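Local coordinates for protein MIP07328p (Drosophila melanogaster, PDB 6FKK) that probably acts as a repulsive axon guidance cue, its extracellular sema domain presumably binding a cell-surface receptor, at residues D307-L310 / A311-G315; L377-V380 / N381-H384. All coordinates share one frame; numbering follows the deposited sequence.

Overall arrangement
Both contacts are local ones within the sema domain, a beta-propeller, and they follow one another along the chain. Interaction 1 covers most of helix 306-312 and the turn that follows it, directly after strand 298-305; interaction 2 begins on strand 377-380, which pairs antiparallel with that same strand. The chain between them, with helix 352-360, fits the insertion that semaphorins carry between the last two strands of one blade. The centres of interactions 1 and 2 lie 30 Å apart and their nearest atoms about 16 Å, so they do not touch. Each centre is 20 Å from that of the chain. The side chain of A312, in interaction 1, is about 10 Å from a glycan sugar, which is surface decoration and marks no binding pocket.

Interaction 1 (D307-L310 / A311-G315); sequences DDIL and AAFDG
I309 and F313 meet along one side of a helical turn: their side chains lie alongside and point the same way, with I309 CG2 4.1 Å from F313 CE2. With chi1 near -55°, F313 CG sits beside its own backbone N, and the ring is turned back along the helix. There L310 CA lies in the plane of the ring at its edge, whereas the carbonyl oxygen of I309 approaches the ring obliquely. The backbone beneath is held by bonds of mixed span. A312 N reaches D308 O at 3.3 Å, four residues back, and also I309 O at 3.2 Å, three residues back. A311 N adds a weak bond to D307 O at 3.1 Å. Beyond this, D314 N returns to A311 O at 3.0 Å, and A312 to G315 forms a type I turn. Outward, I309 packs on V229, F210 and V368, while L310 and F313 both touch R231; at the start, D307 N bonds N305 OD1. The whole is a short helix running into a beta turn, laid against propeller strands 206-214 and 225-233 of the sema domain.

Interaction 2 (L377-V380 / N381-H384); sequences LTKV and NLHH
At the exit of strand 377-380, where a propeller blade gives way to the loop leading to strand 386-396, the long side chain of K379 meets L382 and H384. It crosses L382 at about a right angle: L382 CD1 lies 3.8 Å from K379 CB and equally far from K379 CG, so the leucine methyl rests on the aliphatic stem of the lysine. Farther along, K379 CE lies in the plane of the H384 ring at its NE2 edge, 3.6 Å from that nitrogen. The chain is nearly extended until chi4, -62°, where a bend places K379 NZ 3.3 Å from H384 NE2. This hydrogen bond, from lysine to imidazole, is weak; the stronger polar partner of the ammonium is E440 on strand 432-442, with which it forms a salt bridge. With an alanine here the stem beyond CB is gone, which would probably leave E440 without its positive mate and a gap beside L382 CD1 and the H384 edge. The sharp bend that brings these groups together passes through N381, whose backbone adopts a left-handed conformation (phi 59°, psi 42°). Its side chain crosses that of V380, N381 ND2 lying 4.1 Å from V380 CG1, and both residues touch I296. Backbone bonds of L377 to V301, K379 to S299 and N381 to P297 continue the antiparallel pairing up to the bend. Such a link, from the edge strand of one blade into the first strand of the next, is the inter-blade connection of a beta-propeller, here spanned by the bond from K379 to E440 of that next sheet.

Interaction 1 (D307-L310 / A311-G315)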
ATOM      1  N   ASP A 307      -3.036 -15.251   5.061  1.00 44.70           N
ATOM      2  CA  ASP A 307      -3.315 -16.674   4.908  1.00 50.40           C
ATOM      3  C   ASP A 307      -4.470 -16.916   3.943  1.00 52.99           C
ATOM      4  O   ASP A 307      -4.513 -17.959   3.281  1.00 55.40           O
ATOM      5  CB  ASP A 307      -3.613 -17.297   6.272  1.00 74.83           C
ATOM      6  CG  ASP A 307      -2.432 -17.205   7.226  1.00100.50           C
ATOM      7  OD1 ASP A 307      -1.283 -17.423   6.781  1.00111.16           O
ATOM      8  OD2 ASP A 307      -2.652 -16.911   8.420  1.00109.72           O
ATOM      9  N   ASP A 308      -5.410 -15.971   3.846  1.00 49.91           N
ATOM     10  CA  ASP A 308      -6.483 -16.086   2.864  1.00 38.07           C
ATOM     11  C   ASP A 308      -6.004 -15.749   1.459  1.00 54.95           C
ATOM     12  O   ASP A 308      -6.496 -16.330   0.485  1.00 57.66           O
ATOM     13  CB  ASP A 308      -7.656 -15.180   3.245  1.00 41.49           C
ATOM     14  CG  ASP A 308      -8.464 -15.727   4.405  1.00 63.66           C
ATOM     15  OD1 ASP A 308      -8.433 -16.957   4.623  1.00 61.96           O
ATOM     16  OD2 ASP A 308      -9.133 -14.926   5.096  1.00 56.54           O
ATOM     17  N   ILE A 309      -5.059 -14.817   1.334  1.00 61.53           N
ATOM     18  CA  ILE A 309      -4.496 -14.505   0.023  1.00 45.13           C
ATOM     19  C   ILE A 309      -3.753 -15.712  -0.530  1.00 50.71           C
ATOM     20  O   ILE A 309      -3.968 -16.127  -1.674  1.00 61.71           O
ATOM     21  CB  ILE A 309      -3.579 -13.273   0.111  1.00 30.53           C
ATOM     22  CG1 ILE A 309      -4.381 -12.047   0.544  1.00 48.28           C
ATOM     23  CG2 ILE A 309      -2.895 -13.030  -1.220  1.00 30.38           C
ATOM     24  CD1 ILE A 309      -3.549 -10.797   0.678  1.00 29.78           C
ATOM     25  N   LEU A 310      -2.873 -16.299   0.282  1.00 42.92           N
ATOM     26  CA  LEU A 310      -2.102 -17.450  -0.172  1.00 47.46           C
ATOM     27  C   LEU A 310      -2.990 -18.664  -0.411  1.00 59.05           C
ATOM     28  O   LEU A 310      -2.640 -19.543  -1.208  1.00 65.27           O
ATOM     29  CB  LEU A 310      -1.009 -17.777   0.846  1.00 47.30           C
ATOM     30  CG  LEU A 310       0.036 -16.683   1.069  1.00 49.57           C
ATOM     31  CD1 LEU A 310       0.999 -17.068   2.179  1.00 34.46           C
ATOM     32  CD2 LEU A 310       0.789 -16.414  -0.220  1.00 33.37           C
ATOM     33  N   ALA A 311      -4.142 -18.730   0.261  1.00 44.67           N
ATOM     34  CA  ALA A 311      -5.025 -19.877   0.094  1.00 46.54           C
ATOM     35  C   ALA A 311      -5.769 -19.831  -1.234  1.00 52.34           C
ATOM     36  O   ALA A 311      -6.143 -20.880  -1.767  1.00 58.56           O
ATOM     37  CB  ALA A 311      -6.021 -19.951   1.252  1.00 36.60           C
ATOM     38  N   ALA A 312      -5.992 -18.632  -1.779  1.00 55.02           N
ATOM     39  CA  ALA A 312      -6.710 -18.515  -3.044  1.00 54.17           C
ATOM     40  C   ALA A 312      -5.965 -19.206  -4.176  1.00 51.82           C
ATOM     41  O   ALA A 312      -6.590 -19.701  -5.121  1.00 59.34           O
ATOM     42  CB  ALA A 312      -6.944 -17.043  -3.385  1.00 34.18           C
ATOM     43  N   PHE A 313      -4.639 -19.259  -4.098  1.00 46.93           N
ATOM     44  CA  PHE A 313      -3.826 -19.896  -5.122  1.00 44.74           C
ATOM     45  C   PHE A 313      -3.772 -21.407  -4.973  1.00 56.91           C
ATOM     46  O   PHE A 313      -3.035 -22.070  -5.716  1.00 57.57           O
ATOM     47  CB  PHE A 313      -2.415 -19.306  -5.101  1.00 41.62           C
ATOM     48  CG  PHE A 313      -2.388 -17.814  -5.251  1.00 43.22           C
ATOM     49  CD1 PHE A 313      -2.480 -17.231  -6.503  1.00 55.77           C
ATOM     50  CD2 PHE A 313      -2.280 -16.995  -4.141  1.00 40.74           C
ATOM     51  CE1 PHE A 313      -2.459 -15.856  -6.646  1.00 55.06           C
ATOM     52  CE2 PHE A 313      -2.258 -15.619  -4.278  1.00 40.38           C
ATOM     53  CZ  PHE A 313      -2.349 -15.050  -5.532  1.00 39.80           C
ATOM     54  N   ASP A 314      -4.531 -21.967  -4.032  1.00 44.18           N
ATOM     55  CA  ASP A 314      -4.716 -23.406  -3.920  1.00 51.06           C
ATOM     56  C   ASP A 314      -6.043 -23.872  -4.505  1.00 59.81           C
ATOM     57  O   ASP A 314      -6.355 -25.061  -4.422  1.00 67.59           O
ATOM     58  CB  ASP A 314      -4.621 -23.843  -2.454  1.00 48.35           C
ATOM     59  CG  ASP A 314      -3.287 -23.488  -1.822  1.00 73.11           C
ATOM     60  OD1 ASP A 314      -2.259 -23.538  -2.529  1.00 75.88           O
ATOM     61  OD2 ASP A 314      -3.271 -23.158  -0.617  1.00 78.97           O
ATOM     62  N   GLY A 315      -6.823 -22.967  -5.096  1.00 48.62           N
ATOM     63  CA  GLY A 315      -8.124 -23.292  -5.635  1.00 54.68           C
ATOM     64  C   GLY A 315      -8.092 -23.578  -7.125  1.00 64.54           C
ATOM     65  O   GLY A 315      -7.045 -23.822  -7.727  1.00 68.93           O
TER

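Interaction 2 (L377-V380 / N381-H384)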
ATOM      1  N   LEU A 377     -14.409   0.575   6.602  1.00 39.45           N
ATOM      2  CA  LEU A 377     -14.887   1.950   6.533  1.00 41.82           C
ATOM      3  C   LEU A 377     -15.337   2.216   5.107  1.00 46.60           C
ATOM      4  O   LEU A 377     -14.631   1.856   4.164  1.00 52.89           O
ATOM      5  CB  LEU A 377     -13.791   2.943   6.938  1.00 52.57           C
ATOM      6  CG  LEU A 377     -14.115   4.433   6.791  1.00 39.15           C
ATOM      7  CD1 LEU A 377     -15.106   4.872   7.848  1.00 54.19           C
ATOM      8  CD2 LEU A 377     -12.854   5.270   6.871  1.00 43.17           C
ATOM      9  N   THR A 378     -16.507   2.829   4.950  1.00 41.28           N
ATOM     10  CA  THR A 378     -17.001   3.232   3.642  1.00 37.51           C
ATOM     11  C   THR A 378     -17.229   4.736   3.619  1.00 56.79           C
ATOM     12  O   THR A 378     -17.622   5.335   4.625  1.00 77.86           O
ATOM     13  CB  THR A 378     -18.304   2.505   3.274  1.00 38.70           C
ATOM     14  OG1 THR A 378     -19.342   2.882   4.186  1.00 66.58           O
ATOM     15  CG2 THR A 378     -18.111   1.001   3.330  1.00 48.29           C
ATOM     16  N   LYS A 379     -16.967   5.342   2.462  1.00 49.61           N
ATOM     17  CA  LYS A 379     -17.197   6.770   2.240  1.00 43.20           C
ATOM     18  C   LYS A 379     -17.854   6.917   0.872  1.00 61.68           C
ATOM     19  O   LYS A 379     -17.172   6.846  -0.155  1.00 74.48           O
ATOM     20  CB  LYS A 379     -15.899   7.565   2.321  1.00 39.16           C
ATOM     21  CG  LYS A 379     -15.483   7.952   3.731  1.00 44.39           C
ATOM     22  CD  LYS A 379     -14.237   8.826   3.711  1.00 38.85           C
ATOM     23  CE  LYS A 379     -14.112   9.639   4.990  1.00 64.83           C
ATOM     24  NZ  LYS A 379     -15.261  10.576   5.152  1.00 84.35           N
ATOM     25  N   VAL A 380     -19.169   7.123   0.857  1.00 59.66           N
ATOM     26  CA  VAL A 380     -19.952   7.136  -0.372  1.00 70.49           C
ATOM     27  C   VAL A 380     -20.663   8.476  -0.502  1.00 77.09           C
ATOM     28  O   VAL A 380     -21.120   9.047   0.496  1.00 64.15           O
ATOM     29  CB  VAL A 380     -20.963   5.970  -0.402  1.00 65.80           C
ATOM     30  CG1 VAL A 380     -21.654   5.892  -1.751  1.00 74.26           C
ATOM     31  CG2 VAL A 380     -20.262   4.660  -0.091  1.00 64.76           C
ATOM     32  N   ASN A 381     -20.748   8.975  -1.739  1.00 78.65           N
ATOM     33  CA  ASN A 381     -21.433  10.231  -2.051  1.00102.14           C
ATOM     34  C   ASN A 381     -20.818  11.407  -1.296  1.00108.72           C
ATOM     35  O   ASN A 381     -21.522  12.280  -0.787  1.00119.50           O
ATOM     36  CB  ASN A 381     -22.936  10.129  -1.773  1.00108.43           C
ATOM     37  CG  ASN A 381     -23.700   9.502  -2.924  1.00107.42           C
ATOM     38  OD1 ASN A 381     -23.463   9.825  -4.090  1.00105.60           O
ATOM     39  ND2 ASN A 381     -24.620   8.598  -2.604  1.00100.03           N
ATOM     40  N   LEU A 382     -19.490  11.431  -1.229  1.00 95.51           N
ATOM     41  CA  LEU A 382     -18.754  12.507  -0.586  1.00 81.70           C
ATOM     42  C   LEU A 382     -17.854  13.195  -1.604  1.00 86.31           C
ATOM     43  O   LEU A 382     -17.506  12.628  -2.643  1.00 82.24           O
ATOM     44  CB  LEU A 382     -17.922  11.985   0.590  1.00 71.26           C
ATOM     45  CG  LEU A 382     -18.731  11.287   1.684  1.00 61.29           C
ATOM     46  CD1 LEU A 382     -17.815  10.758   2.777  1.00 54.48           C
ATOM     47  CD2 LEU A 382     -19.777  12.231   2.261  1.00 68.33           C
ATOM     48  N   HIS A 383     -17.477  14.434  -1.292  1.00 88.93           N
ATOM     49  CA  HIS A 383     -16.671  15.246  -2.193  1.00 93.25           C
ATOM     50  C   HIS A 383     -15.179  14.942  -2.101  1.00 82.69           C
ATOM     51  O   HIS A 383     -14.363  15.786  -2.490  1.00 88.34           O
ATOM     52  CB  HIS A 383     -16.921  16.733  -1.927  1.00101.99           C
ATOM     53  CG  HIS A 383     -18.324  17.171  -2.220  1.00113.73           C
ATOM     54  ND1 HIS A 383     -18.946  16.918  -3.423  1.00114.94           N
ATOM     55  CD2 HIS A 383     -19.221  17.852  -1.468  1.00114.15           C
ATOM     56  CE1 HIS A 383     -20.168  17.420  -3.399  1.00121.41           C
ATOM     57  NE2 HIS A 383     -20.360  17.993  -2.224  1.00120.83           N
ATOM     58  N   HIS A 384     -14.801  13.768  -1.601  1.00 64.56           N
ATOM     59  CA  HIS A 384     -13.399  13.386  -1.544  1.00 58.73           C
ATOM     60  C   HIS A 384     -13.289  11.870  -1.546  1.00 60.81           C
ATOM     61  O   HIS A 384     -14.216  11.156  -1.152  1.00 53.80           O
ATOM     62  CB  HIS A 384     -12.697  13.977  -0.312  1.00 49.90           C
ATOM     63  CG  HIS A 384     -13.297  13.552   0.992  1.00 55.88           C
ATOM     64  ND1 HIS A 384     -14.067  14.393   1.765  1.00 67.35           N
ATOM     65  CD2 HIS A 384     -13.232  12.379   1.665  1.00 62.23           C
ATOM     66  CE1 HIS A 384     -14.453  13.757   2.856  1.00 71.21           C
ATOM     67  NE2 HIS A 384     -13.961  12.532   2.819  1.00 59.68           N
TER